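Local coordinates for ATP-dependent helicase FUN30 (Saccharomyces cerevisiae S288c, PDB 5GN1), which uses ATP hydrolysis to remodel nucleosomes, acting in DNA end resection at double-strand breaks and in heterochromatin organization, at residues 70-75 and 93-98; 113-118 and 155-160; 207-212 and 278-283; 247-252 and 270-275. All coordinates share one frame; numbering follows the deposited sequence.

Overall arrangement
The four contacts follow the chain in the order 1, 2, then 3 with contact 4 lying in the sequence between its two segments. Contact 1 joins helix 60-82 to the end of helix 89-94 and the residues after it. Contact 2 joins the loop after helix 100-110 to helix 157-166, about 20 Å from contact 1, centre to centre. Contacts 3 and 4 lie in the helicase C-terminal domain, the second RecA-like lobe, with centres about 20 Å apart. Contact 3 joins strands 205-209 and 275-278 of its parallel sheet, about 18 Å from contact 2, centre to centre. Contact 4 packs the end of helix 241-250 on the loop leading to 275-278, its centre about 45 Å from that of contact 1.

Contact 1: 70-75 and 93-98; sequences IQIVLE and SKLQSS
I72 lies over L95 and the start of the turn that follows helix 89-94, and its two branches meet different partners. CG2 is anti to the backbone N, with CG1 beside that N (chi1 -57°). From there I72 CG2 packs at 4.2 Å from L95 CD2 and at 4.1 Å from S98 OG. The other branch ends in I72 CD1, which touches the aliphatic part of K94, 4.2 Å from K94 CE. L95 reaches across with both of its methyl groups. L95 CD1 meets the backbone one helical turn along, 3.8 Å from E75 O, and L95 CD2 lies 4.4 Å from E75 CB. The contact is van der Waals packing, mostly of methyl groups, against one another and against E75 O and S98 OG. S98 OG donates to K94 O at 2.9 Å, from above the carbonyl plane. This bond ties the residues after K94 back to the helix end and places the S98 side chain beside I72. The packing is modest, with 189 Å² buried in all. Both segments fall in the SNF2-related region, in a helical portion, and this is plain helix packing. L95 also rests on H76 and M79 of helix 60-82 and on P86 of the connection between the two helices. Helix 100-110 touches I72 and V73 through L103. Helix 345-359 meets I70 and L74, so helix 60-82 packs on all three.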
loop_
_atom_site.group_PDB
_atom_site.type_symbol
_atom_site.label_atom_id
_atom_site.label_comp_id
_atom_site.label_asym_id
_atom_site.label_seq_id
_atom_site.Cartn_x
_atom_site.Cartn_y
_atom_site.Cartn_z
ATOM N N ILE A 70 -13.842 -10.346 5.073
ATOM C CA ILE A 70 -14.976 -10.841 4.303
ATOM C C ILE A 70 -16.102 -11.256 5.242
ATOM O O ILE A 70 -17.281 -11.097 4.909
ATOM C CB ILE A 70 -14.546 -11.998 3.378
ATOM C CG1 ILE A 70 -13.723 -11.472 2.203
ATOM C CG2 ILE A 70 -15.763 -12.774 2.858
ATOM C CD1 ILE A 70 -14.548 -10.758 1.128
ATOM N N GLN A 71 -15.779 -11.729 6.418
ATOM C CA GLN A 71 -16.784 -12.088 7.400
ATOM C C GLN A 71 -17.525 -10.823 7.850
ATOM O O GLN A 71 -18.721 -10.841 7.951
ATOM C CB GLN A 71 -16.179 -12.819 8.583
ATOM C CG GLN A 71 -17.195 -13.355 9.586
ATOM C CD GLN A 71 -16.601 -14.231 10.685
ATOM O OE1 GLN A 71 -15.404 -14.540 10.672
ATOM N NE2 GLN A 71 -17.438 -14.636 11.639
ATOM N N ILE A 72 -16.806 -9.731 8.094
ATOM C CA ILE A 72 -17.458 -8.473 8.453
ATOM C C ILE A 72 -18.337 -8.000 7.305
ATOM O O ILE A 72 -19.481 -7.570 7.515
ATOM C CB ILE A 72 -16.413 -7.414 8.861
ATOM C CG1 ILE A 72 -15.570 -7.932 10.024
ATOM C CG2 ILE A 72 -17.098 -6.140 9.274
ATOM C CD1 ILE A 72 -14.399 -7.014 10.408
ATOM N N VAL A 73 -17.839 -8.125 6.066
ATOM C CA VAL A 73 -18.628 -7.767 4.888
ATOM C C VAL A 73 -19.951 -8.524 4.877
ATOM O O VAL A 73 -21.007 -7.966 4.548
ATOM C CB VAL A 73 -17.829 -8.040 3.600
ATOM C CG1 VAL A 73 -18.725 -7.852 2.397
ATOM C CG2 VAL A 73 -16.621 -7.108 3.510
ATOM N N LEU A 74 -19.905 -9.817 5.204
ATOM C CA LEU A 74 -21.119 -10.622 5.264
ATOM C C LEU A 74 -22.045 -10.126 6.364
ATOM O O LEU A 74 -23.242 -9.936 6.137
ATOM C CB LEU A 74 -20.763 -12.089 5.492
ATOM C CG LEU A 74 -19.918 -12.759 4.406
ATOM C CD1 LEU A 74 -19.583 -14.214 4.792
ATOM C CD2 LEU A 74 -20.623 -12.677 3.056
ATOM N N GLU A 75 -21.507 -9.938 7.573
ATOM C CA GLU A 75 -22.322 -9.451 8.684
ATOM C C GLU A 75 -22.879 -8.067 8.391
ATOM O O GLU A 75 -24.023 -7.763 8.751
ATOM C CB GLU A 75 -21.497 -9.442 9.970
ATOM C CG GLU A 75 -21.075 -10.825 10.404
ATOM C CD GLU A 75 -19.966 -10.803 11.421
ATOM O OE1 GLU A 75 -19.450 -9.706 11.732
ATOM O OE2 GLU A 75 -19.607 -11.894 11.909
ATOM N N SER A 93 -20.758 -4.725 17.721
ATOM C CA SER A 93 -20.380 -3.327 17.910
ATOM C C SER A 93 -19.463 -2.838 16.792
ATOM O O SER A 93 -19.464 -1.645 16.463
ATOM C CB SER A 93 -19.713 -3.155 19.271
ATOM O OG SER A 93 -18.834 -4.237 19.533
ATOM N N LYS A 94 -18.691 -3.751 16.188
ATOM C CA LYS A 94 -17.828 -3.390 15.070
ATOM C C LYS A 94 -18.617 -2.753 13.934
ATOM O O LYS A 94 -18.111 -1.845 13.259
ATOM C CB LYS A 94 -17.081 -4.633 14.578
ATOM C CG LYS A 94 -16.276 -4.444 13.308
ATOM C CD LYS A 94 -15.101 -3.494 13.511
ATOM C CE LYS A 94 -14.440 -3.171 12.179
ATOM N NZ LYS A 94 -13.165 -2.426 12.352
ATOM N N LEU A 95 -19.860 -3.188 13.724
ATOM C CA LEU A 95 -20.625 -2.732 12.568
ATOM C C LEU A 95 -21.011 -1.262 12.647
ATOM O O LEU A 95 -21.369 -0.679 11.617
ATOM C CB LEU A 95 -21.897 -3.567 12.390
ATOM C CG LEU A 95 -21.730 -5.020 11.927
ATOM C CD1 LEU A 95 -23.090 -5.698 11.795
ATOM C CD2 LEU A 95 -20.981 -5.084 10.613
ATOM N N GLN A 96 -20.955 -0.654 13.834
ATOM C CA GLN A 96 -21.398 0.735 13.953
ATOM C C GLN A 96 -20.472 1.684 13.201
ATOM O O GLN A 96 -20.922 2.719 12.693
ATOM C CB GLN A 96 -21.485 1.147 15.419
ATOM C CG GLN A 96 -21.981 2.576 15.635
ATOM C CD GLN A 96 -22.152 2.914 17.102
ATOM O OE1 GLN A 96 -21.715 2.160 17.981
ATOM N NE2 GLN A 96 -22.788 4.053 17.381
ATOM N N SER A 97 -19.191 1.347 13.109
ATOM C CA SER A 97 -18.232 2.175 12.398
ATOM C C SER A 97 -17.863 1.598 11.033
ATOM O O SER A 97 -16.969 2.133 10.369
ATOM C CB SER A 97 -16.984 2.377 13.264
ATOM O OG SER A 97 -16.406 1.139 13.668
ATOM N N SER A 98 -18.559 0.552 10.585
ATOM C CA SER A 98 -18.289 -0.116 9.315
ATOM C C SER A 98 -19.185 0.419 8.208
ATOM O O SER A 98 -20.396 0.578 8.390
ATOM C CB SER A 98 -18.489 -1.632 9.428
ATOM O OG SER A 98 -17.615 -2.197 10.394
#

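Contact 2: 113-118 and 155-160; sequences HPLLFR and MTDFEL
The two backbones come closest at R118 and T156, with CA atoms 4.5 Å apart, where the loop after the 3-10 turn 114-116 passes the start of helix 157-166. Two amides of the first helical turn reach across. F158 N donates to L115 O at 3.2 Å, on a lone pair in the carbonyl plane. D157 N donates to F117 O at 2.9 Å from above that carbonyl's plane. T156 is the N-cap, and with E159 it forms a capping box: E159 N donates to T156 OG1, and T156 N to E159 OE1. T156 OG1 stands between the backbone N and the carbonyl carbon (chi1 71°), which places it to accept from E159 N. T156 CG2 packs 3.4 Å from L116 O. An alanine at T156 would probably leave E159 N without its cap acceptor and open a gap beside L116 O. L115 CB lies 3.9 Å from F158 CB, and L115 CD2 packs on D157 CB at 3.8 Å. The R118 chain passes M155 O, 3.3 Å from R118 CB, and R118 CD lies 3.8 Å from L160 CD1. Its guanidinium bonds S153 O through NE and Y121 O through NH1, and forms a salt bridge with D123. The D157 carboxylate accepts from the amides of N119, I120 and Y121. The contact thus joins the loop after helix 100-110 to the start of helix 157-166, beside helix 212-224 of the C-terminal lobe.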
loop_
_atom_site.group_PDB
_atom_site.type_symbol
_atom_site.label_atom_id
_atom_site.label_comp_id
_atom_site.label_asym_id
_atom_site.label_seq_id
_atom_site.Cartn_x
_atom_site.Cartn_y
_atom_site.Cartn_z
ATOM N N HIS A 113 -0.535 -6.195 1.822
ATOM C CA HIS A 113 0.470 -6.489 2.832
ATOM C C HIS A 113 -0.121 -6.629 4.232
ATOM O O HIS A 113 -0.881 -5.757 4.679
ATOM C CB HIS A 113 1.542 -5.393 2.840
ATOM C CG HIS A 113 2.870 -5.883 3.305
ATOM N ND1 HIS A 113 3.090 -6.301 4.597
ATOM C CD2 HIS A 113 4.040 -6.054 2.644
ATOM C CE1 HIS A 113 4.341 -6.709 4.717
ATOM N NE2 HIS A 113 4.935 -6.578 3.544
ATOM N N PRO A 114 0.202 -7.715 4.945
ATOM C CA PRO A 114 -0.272 -7.864 6.336
ATOM C C PRO A 114 0.108 -6.722 7.246
ATOM O O PRO A 114 -0.636 -6.426 8.193
ATOM C CB PRO A 114 0.403 -9.163 6.797
ATOM C CG PRO A 114 0.578 -9.964 5.536
ATOM C CD PRO A 114 0.822 -8.948 4.428
ATOM N N LEU A 115 1.257 -6.082 7.022
ATOM C CA LEU A 115 1.682 -5.053 7.965
ATOM C C LEU A 115 0.902 -3.762 7.817
ATOM O O LEU A 115 1.230 -2.790 8.491
ATOM C CB LEU A 115 3.181 -4.762 7.817
ATOM C CG LEU A 115 4.109 -5.950 8.112
ATOM C CD1 LEU A 115 5.584 -5.512 8.058
ATOM C CD2 LEU A 115 3.764 -6.611 9.449
ATOM N N LEU A 116 -0.095 -3.726 6.935
ATOM C CA LEU A 116 -1.064 -2.643 6.881
ATOM C C LEU A 116 -2.171 -2.823 7.911
ATOM O O LEU A 116 -3.151 -2.070 7.892
ATOM C CB LEU A 116 -1.678 -2.551 5.479
ATOM C CG LEU A 116 -0.710 -2.240 4.336
ATOM C CD1 LEU A 116 -1.421 -2.425 2.990
ATOM C CD2 LEU A 116 -0.122 -0.833 4.503
ATOM N N PHE A 117 -2.025 -3.817 8.780
ATOM C CA PHE A 117 -3.004 -4.158 9.805
ATOM C C PHE A 117 -2.265 -4.367 11.114
ATOM O O PHE A 117 -1.061 -4.620 11.134
ATOM C CB PHE A 117 -3.784 -5.440 9.460
ATOM C CG PHE A 117 -4.622 -5.326 8.225
ATOM C CD1 PHE A 117 -4.049 -5.474 6.972
ATOM C CD2 PHE A 117 -5.983 -5.076 8.313
ATOM C CE1 PHE A 117 -4.808 -5.359 5.826
ATOM C CE2 PHE A 117 -6.753 -4.963 7.166
ATOM C CZ PHE A 117 -6.167 -5.110 5.925
ATOM N N ARG A 118 -2.999 -4.273 12.216
ATOM C CA ARG A 118 -2.448 -4.578 13.524
ATOM C C ARG A 118 -2.905 -5.989 13.890
ATOM O O ARG A 118 -4.088 -6.207 14.176
ATOM C CB ARG A 118 -2.928 -3.585 14.588
ATOM C CG ARG A 118 -2.303 -3.819 15.973
ATOM C CD ARG A 118 -2.626 -2.680 16.968
ATOM N NE ARG A 118 -4.033 -2.644 17.360
ATOM C CZ ARG A 118 -4.564 -3.372 18.346
ATOM N NH1 ARG A 118 -3.807 -4.213 19.041
ATOM N NH2 ARG A 118 -5.856 -3.258 18.635
ATOM N N MET A 155 -3.134 2.117 15.282
ATOM C CA MET A 155 -2.007 2.073 14.363
ATOM C C MET A 155 -1.843 0.669 13.793
ATOM O O MET A 155 -2.383 -0.307 14.326
ATOM C CB MET A 155 -0.723 2.522 15.064
ATOM C CG MET A 155 -0.815 3.959 15.596
ATOM S SD MET A 155 0.537 4.368 16.745
ATOM C CE MET A 155 1.967 4.168 15.733
ATOM N N THR A 156 -1.096 0.587 12.686
ATOM C CA THR A 156 -0.793 -0.664 12.003
ATOM C C THR A 156 0.490 -1.270 12.561
ATOM O O THR A 156 1.300 -0.593 13.197
ATOM C CB THR A 156 -0.634 -0.450 10.489
ATOM O OG1 THR A 156 0.594 0.262 10.226
ATOM C CG2 THR A 156 -1.840 0.319 9.889
ATOM N N ASP A 157 0.674 -2.571 12.303
ATOM C CA ASP A 157 1.915 -3.216 12.698
ATOM C C ASP A 157 3.126 -2.455 12.173
ATOM O O ASP A 157 4.107 -2.271 12.899
ATOM C CB ASP A 157 1.955 -4.674 12.222
ATOM C CG ASP A 157 1.108 -5.592 13.077
ATOM O OD1 ASP A 157 0.726 -5.184 14.199
ATOM O OD2 ASP A 157 0.836 -6.726 12.631
ATOM N N PHE A 158 3.078 -1.974 10.923
ATOM C CA PHE A 158 4.273 -1.295 10.432
ATOM C C PHE A 158 4.439 0.080 11.062
ATOM O O PHE A 158 5.571 0.523 11.285
ATOM C CB PHE A 158 4.276 -1.172 8.913
ATOM C CG PHE A 158 5.619 -0.772 8.376
ATOM C CD1 PHE A 158 6.623 -1.716 8.231
ATOM C CD2 PHE A 158 5.905 0.554 8.109
ATOM C CE1 PHE A 158 7.879 -1.345 7.777
ATOM C CE2 PHE A 158 7.161 0.930 7.644
ATOM C CZ PHE A 158 8.144 -0.021 7.488
ATOM N N GLU A 159 3.338 0.787 11.336
ATOM C CA GLU A 159 3.471 2.058 12.042
ATOM C C GLU A 159 4.009 1.830 13.448
ATOM O O GLU A 159 4.818 2.621 13.953
ATOM C CB GLU A 159 2.127 2.790 12.097
ATOM C CG GLU A 159 1.658 3.298 10.743
ATOM C CD GLU A 159 0.163 3.586 10.679
ATOM O OE1 GLU A 159 -0.590 3.233 11.624
ATOM O OE2 GLU A 159 -0.242 4.200 9.672
ATOM N N LEU A 160 3.578 0.751 14.096
ATOM C CA LEU A 160 4.060 0.498 15.449
ATOM C C LEU A 160 5.531 0.114 15.428
ATOM O O LEU A 160 6.296 0.525 16.306
ATOM C CB LEU A 160 3.204 -0.573 16.125
ATOM C CG LEU A 160 1.847 -0.021 16.543
ATOM C CD1 LEU A 160 0.797 -1.110 16.679
ATOM C CD2 LEU A 160 1.967 0.797 17.831
HETATM O O HOH W 1 -0.535 -7.826 10.650
HETATM O O HOH W 2 1.017 0.305 7.776
#

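Contact 3: 207-212 and 278-283; sequences IFSLFT and IFDQSF
Backbone pairing comes first: F208 and I278 form a parallel beta bridge, and F279 N donates to F208 O at 2.8 Å, nearly along the C=O axis. Two side-chain bonds follow, both to D280. S209 OG donates to D280 OD2 in a bond modelled very short, at 2.5 Å, so its exact length is doubtful. L210 N donates at 2.9 Å to D280 OD1, which accepts through its syn lone pair. D280 CG stands between its backbone N and carbonyl carbon (chi1 48°), which places CG beside the end of strand 205-209. S209 OG also accepts from F211 N at 3.0 Å, an ST turn. Apolar contacts lie beside this network. F208 CD2 meets I278 CD1 at 4.2 Å, and L210 CD1 packs 3.7 Å from S282 CB. The F211 ring turns its edge to the carboxylate, F211 CD1 lying 3.7 Å from D280 OD1. The buried carboxylate thus has a donor on each oxygen. These bonds would probably fix its rotation, linking the ends of two neighbouring strands in the RecA-like sheet.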
loop_
_atom_site.group_PDB
_atom_site.type_symbol
_atom_site.label_atom_id
_atom_site.label_comp_id
_atom_site.label_asym_id
_atom_site.label_seq_id
_atom_site.Cartn_x
_atom_site.Cartn_y
_atom_site.Cartn_z
ATOM N N ILE A 207 8.496 2.220 -9.394
ATOM C CA ILE A 207 7.444 1.507 -8.663
ATOM C C ILE A 207 6.446 2.538 -8.141
ATOM O O ILE A 207 6.833 3.471 -7.426
ATOM C CB ILE A 207 8.006 0.660 -7.513
ATOM C CG1 ILE A 207 9.140 -0.227 -8.024
ATOM C CG2 ILE A 207 6.883 -0.214 -6.907
ATOM C CD1 ILE A 207 9.796 -1.083 -6.951
ATOM N N PHE A 208 5.168 2.373 -8.500
ATOM C CA PHE A 208 4.103 3.289 -8.098
ATOM C C PHE A 208 3.133 2.615 -7.133
ATOM O O PHE A 208 2.768 1.451 -7.326
ATOM C CB PHE A 208 3.304 3.771 -9.313
ATOM C CG PHE A 208 4.045 4.713 -10.185
ATOM C CD1 PHE A 208 4.084 6.060 -9.884
ATOM C CD2 PHE A 208 4.695 4.255 -11.327
ATOM C CE1 PHE A 208 4.778 6.947 -10.702
ATOM C CE2 PHE A 208 5.379 5.131 -12.154
ATOM C CZ PHE A 208 5.420 6.477 -11.843
ATOM N N SER A 209 2.677 3.363 -6.121
ATOM C CA SER A 209 1.612 2.894 -5.242
ATOM C C SER A 209 0.682 4.042 -4.885
ATOM O O SER A 209 1.112 5.189 -4.744
ATOM C CB SER A 209 2.149 2.274 -3.936
ATOM O OG SER A 209 1.065 1.859 -3.114
ATOM N N LEU A 210 -0.600 3.715 -4.723
ATOM C CA LEU A 210 -1.571 4.691 -4.245
ATOM C C LEU A 210 -1.505 4.885 -2.740
ATOM O O LEU A 210 -2.191 5.770 -2.216
ATOM C CB LEU A 210 -2.995 4.278 -4.643
ATOM C CG LEU A 210 -3.418 4.658 -6.066
ATOM C CD1 LEU A 210 -4.749 4.021 -6.431
ATOM C CD2 LEU A 210 -3.496 6.170 -6.214
ATOM N N PHE A 211 -0.690 4.099 -2.043
ATOM C CA PHE A 211 -0.646 4.081 -0.585
ATOM C C PHE A 211 0.750 4.481 -0.137
ATOM O O PHE A 211 1.720 3.771 -0.428
ATOM C CB PHE A 211 -0.986 2.687 -0.042
ATOM C CG PHE A 211 -2.393 2.243 -0.314
ATOM C CD1 PHE A 211 -2.707 1.540 -1.469
ATOM C CD2 PHE A 211 -3.408 2.507 0.602
ATOM C CE1 PHE A 211 -4.016 1.122 -1.717
ATOM C CE2 PHE A 211 -4.714 2.087 0.371
ATOM C CZ PHE A 211 -5.021 1.397 -0.791
ATOM N N THR A 212 0.856 5.603 0.580
ATOM C CA THR A 212 2.151 5.957 1.162
ATOM C C THR A 212 2.605 4.936 2.193
ATOM O O THR A 212 3.812 4.718 2.356
ATOM C CB THR A 212 2.105 7.353 1.793
ATOM O OG1 THR A 212 0.960 7.460 2.644
ATOM C CG2 THR A 212 2.046 8.424 0.709
ATOM N N ILE A 278 3.315 -1.241 -11.305
ATOM C CA ILE A 278 2.156 -0.667 -10.627
ATOM C C ILE A 278 1.881 -1.605 -9.462
ATOM O O ILE A 278 1.385 -2.719 -9.660
ATOM C CB ILE A 278 0.950 -0.552 -11.563
ATOM C CG1 ILE A 278 1.316 0.226 -12.823
ATOM C CG2 ILE A 278 -0.222 0.136 -10.860
ATOM C CD1 ILE A 278 1.636 1.655 -12.555
ATOM N N PHE A 279 2.267 -1.194 -8.247
ATOM C CA PHE A 279 2.147 -2.122 -7.128
ATOM C C PHE A 279 0.685 -2.382 -6.799
ATOM O O PHE A 279 0.326 -3.492 -6.384
ATOM C CB PHE A 279 2.897 -1.592 -5.913
ATOM C CG PHE A 279 3.103 -2.613 -4.826
ATOM C CD1 PHE A 279 4.189 -3.483 -4.867
ATOM C CD2 PHE A 279 2.224 -2.695 -3.752
ATOM C CE1 PHE A 279 4.382 -4.428 -3.866
ATOM C CE2 PHE A 279 2.421 -3.625 -2.736
ATOM C CZ PHE A 279 3.503 -4.491 -2.795
ATOM N N ASP A 280 -0.172 -1.393 -7.021
ATOM C CA ASP A 280 -1.599 -1.533 -6.760
ATOM C C ASP A 280 -2.315 -0.594 -7.713
ATOM O O ASP A 280 -1.911 0.563 -7.867
ATOM C CB ASP A 280 -1.934 -1.217 -5.291
ATOM C CG ASP A 280 -1.298 0.090 -4.810
ATOM O OD1 ASP A 280 -1.903 1.161 -5.044
ATOM O OD2 ASP A 280 -0.184 0.039 -4.220
ATOM N N GLN A 281 -3.336 -1.099 -8.386
ATOM C CA GLN A 281 -3.873 -0.299 -9.467
ATOM C C GLN A 281 -4.854 0.742 -8.940
ATOM O O GLN A 281 -5.379 0.644 -7.832
ATOM C CB GLN A 281 -4.542 -1.188 -10.513
ATOM C CG GLN A 281 -5.784 -1.881 -10.020
ATOM C CD GLN A 281 -6.214 -3.011 -10.939
ATOM O OE1 GLN A 281 -6.556 -4.106 -10.470
ATOM N NE2 GLN A 281 -6.187 -2.761 -12.249
ATOM N N SER A 282 -5.067 1.765 -9.751
ATOM C CA SER A 282 -6.077 2.770 -9.495
ATOM C C SER A 282 -7.398 2.359 -10.136
ATOM O O SER A 282 -7.427 1.663 -11.157
ATOM C CB SER A 282 -5.628 4.125 -10.047
ATOM O OG SER A 282 -6.660 5.087 -9.933
ATOM N N PHE A 283 -8.504 2.795 -9.520
ATOM C CA PHE A 283 -9.809 2.566 -10.133
ATOM C C PHE A 283 -10.014 3.431 -11.368
ATOM O O PHE A 283 -10.892 3.123 -12.177
ATOM C CB PHE A 283 -10.937 2.818 -9.127
ATOM C CG PHE A 283 -12.304 2.389 -9.621
ATOM C CD1 PHE A 283 -12.682 1.052 -9.583
ATOM C CD2 PHE A 283 -13.213 3.323 -10.106
ATOM C CE1 PHE A 283 -13.942 0.649 -10.034
ATOM C CE2 PHE A 283 -14.470 2.931 -10.554
ATOM C CZ PHE A 283 -14.832 1.591 -10.517
#

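Contact 4: 247-252 and 270-275; sequences KFYEDK and LVCANN
Y249 and F248 pack on the type I beta turn L270-A273, which leads to strand 275-278 of the RecA-like parallel sheet. The C272 sulfur is the centre of the contact. SG sits over the middle of the Y249 ring, 3.6 Å from its centroid and 6° off the normal. The same atom approaches the F248 ring obliquely, 3.3 Å from F248 CD2. SG gets there by standing between the backbone N and the carbonyl carbon (chi1 54°). C272 CB adds a contact with Y249 CE1 at 3.6 Å. F248 CD2 also meets L270 CD2 at 4.2 Å, and the F248 ring presents its edge to A273 CB. The Y249 hydroxyl accepts from V271 N at 3.0 Å in a bent bond (N-H...O 131°) and is also hydrogen-bonded to N269 O. An alanine at Y249 would probably leave the C272 sulfur without its aromatic cover on that side and the V271 amide without this acceptor. Further out, K204 makes a cation-pi contact with F248, whose ring also meets F257 edge-to-face. L206 of strand 205-209 and L230 of strand 229-232 pack against F248 too, so the end of helix 241-250 is seated on the sheet. At the margin, a water donates to C272 O, the two oxygens 2.9 Å apart.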
loop_
_atom_site.group_PDB
_atom_site.type_symbol
_atom_site.label_atom_id
_atom_site.label_comp_id
_atom_site.label_asym_id
_atom_site.label_seq_id
_atom_site.Cartn_x
_atom_site.Cartn_y
_atom_site.Cartn_z
ATOM N N LYS A 247 19.635 12.754 -9.148
ATOM C CA LYS A 247 20.399 11.627 -8.650
ATOM C C LYS A 247 20.079 10.337 -9.400
ATOM O O LYS A 247 20.958 9.513 -9.649
ATOM C CB LYS A 247 20.106 11.473 -7.187
ATOM C CG LYS A 247 21.255 11.147 -6.285
ATOM C CD LYS A 247 20.839 11.528 -4.882
ATOM C CE LYS A 247 21.737 10.942 -3.806
ATOM N NZ LYS A 247 21.174 11.258 -2.463
ATOM N N PHE A 248 18.812 10.171 -9.758
ATOM C CA PHE A 248 18.360 8.977 -10.462
ATOM C C PHE A 248 19.033 8.867 -11.825
ATOM O O PHE A 248 19.433 7.781 -12.246
ATOM C CB PHE A 248 16.840 8.992 -10.623
ATOM C CG PHE A 248 16.253 7.654 -10.973
ATOM C CD1 PHE A 248 16.583 6.525 -10.240
ATOM C CD2 PHE A 248 15.373 7.524 -12.034
ATOM C CE1 PHE A 248 16.045 5.294 -10.558
ATOM C CE2 PHE A 248 14.832 6.294 -12.358
ATOM C CZ PHE A 248 15.169 5.176 -11.619
ATOM N N TYR A 249 19.155 9.999 -12.511
ATOM C CA TYR A 249 19.782 10.034 -13.828
ATOM C C TYR A 249 21.287 9.828 -13.747
ATOM O O TYR A 249 21.875 9.207 -14.634
ATOM C CB TYR A 249 19.493 11.369 -14.519
ATOM C CG TYR A 249 18.187 11.414 -15.262
ATOM C CD1 TYR A 249 18.108 11.003 -16.585
ATOM C CD2 TYR A 249 17.026 11.870 -14.638
ATOM C CE1 TYR A 249 16.903 11.049 -17.277
ATOM C CE2 TYR A 249 15.822 11.909 -15.306
ATOM C CZ TYR A 249 15.760 11.509 -16.628
ATOM O OH TYR A 249 14.548 11.577 -17.296
ATOM N N GLU A 250 21.928 10.369 -12.708
ATOM C CA GLU A 250 23.389 10.447 -12.672
ATOM C C GLU A 250 24.018 9.155 -12.160
ATOM O O GLU A 250 25.099 8.763 -12.623
ATOM C CB GLU A 250 23.815 11.641 -11.803
ATOM C CG GLU A 250 25.300 12.028 -11.884
ATOM C CD GLU A 250 26.183 11.203 -10.952
ATOM O OE1 GLU A 250 25.662 10.617 -9.974
ATOM O OE2 GLU A 250 27.399 11.128 -11.209
ATOM N N ASP A 251 23.348 8.464 -11.235
ATOM C CA ASP A 251 23.915 7.314 -10.530
ATOM C C ASP A 251 23.382 6.021 -11.151
ATOM O O ASP A 251 22.243 5.619 -10.897
ATOM C CB ASP A 251 23.578 7.401 -9.046
ATOM C CG ASP A 251 24.478 6.512 -8.182
ATOM O OD1 ASP A 251 24.950 5.458 -8.672
ATOM O OD2 ASP A 251 24.704 6.878 -7.011
ATOM N N LYS A 252 24.222 5.348 -11.940
ATOM C CA LYS A 252 23.830 4.093 -12.577
ATOM C C LYS A 252 23.582 2.980 -11.566
ATOM O O LYS A 252 22.955 1.968 -11.909
ATOM C CB LYS A 252 24.906 3.648 -13.573
ATOM C CG LYS A 252 25.004 4.496 -14.832
ATOM C CD LYS A 252 23.770 4.348 -15.709
ATOM C CE LYS A 252 23.905 5.199 -16.964
ATOM N NZ LYS A 252 22.583 5.582 -17.507
ATOM N N LEU A 270 11.180 10.839 -16.320
ATOM C CA LEU A 270 12.023 9.771 -15.781
ATOM C C LEU A 270 12.391 8.762 -16.860
ATOM O O LEU A 270 12.346 7.550 -16.637
ATOM C CB LEU A 270 11.332 9.073 -14.594
ATOM C CG LEU A 270 11.085 9.999 -13.399
ATOM C CD1 LEU A 270 10.169 9.390 -12.338
ATOM C CD2 LEU A 270 12.410 10.395 -12.806
ATOM N N VAL A 271 12.829 9.239 -18.037
ATOM C CA VAL A 271 13.081 8.327 -19.154
ATOM C C VAL A 271 14.336 7.487 -18.957
ATOM O O VAL A 271 14.624 6.609 -19.774
ATOM C CB VAL A 271 13.158 9.049 -20.516
ATOM C CG1 VAL A 271 11.812 9.696 -20.856
ATOM C CG2 VAL A 271 14.288 10.060 -20.552
ATOM N N CYS A 272 15.091 7.722 -17.883
ATOM C CA CYS A 272 16.226 6.836 -17.646
ATOM C C CYS A 272 15.799 5.462 -17.134
ATOM O O CYS A 272 16.651 4.575 -17.012
ATOM C CB CYS A 272 17.222 7.476 -16.675
ATOM S SG CYS A 272 16.498 8.020 -15.127
ATOM N N ALA A 273 14.520 5.269 -16.817
ATOM C CA ALA A 273 13.964 3.950 -16.544
ATOM C C ALA A 273 13.098 3.523 -17.726
ATOM O O ALA A 273 12.423 4.358 -18.325
ATOM C CB ALA A 273 13.112 3.973 -15.268
ATOM N N ASN A 274 13.112 2.227 -18.070
ATOM C CA ASN A 274 12.193 1.718 -19.088
ATOM C C ASN A 274 11.320 0.587 -18.557
ATOM O O ASN A 274 10.756 -0.178 -19.349
ATOM C CB ASN A 274 12.933 1.285 -20.367
ATOM C CG ASN A 274 13.824 0.071 -20.168
ATOM O OD1 ASN A 274 14.630 0.015 -19.243
ATOM N ND2 ASN A 274 13.701 -0.907 -21.068
ATOM N N ASN A 275 11.184 0.481 -17.229
ATOM C CA ASN A 275 10.285 -0.471 -16.594
ATOM C C ASN A 275 9.439 0.253 -15.564
ATOM O O ASN A 275 9.912 1.172 -14.892
ATOM C CB ASN A 275 11.038 -1.614 -15.926
ATOM C CG ASN A 275 11.886 -2.382 -16.912
ATOM O OD1 ASN A 275 11.419 -3.339 -17.535
ATOM N ND2 ASN A 275 13.132 -1.966 -17.062
HETATM O O HOH W 3 19.526 4.575 -16.665
#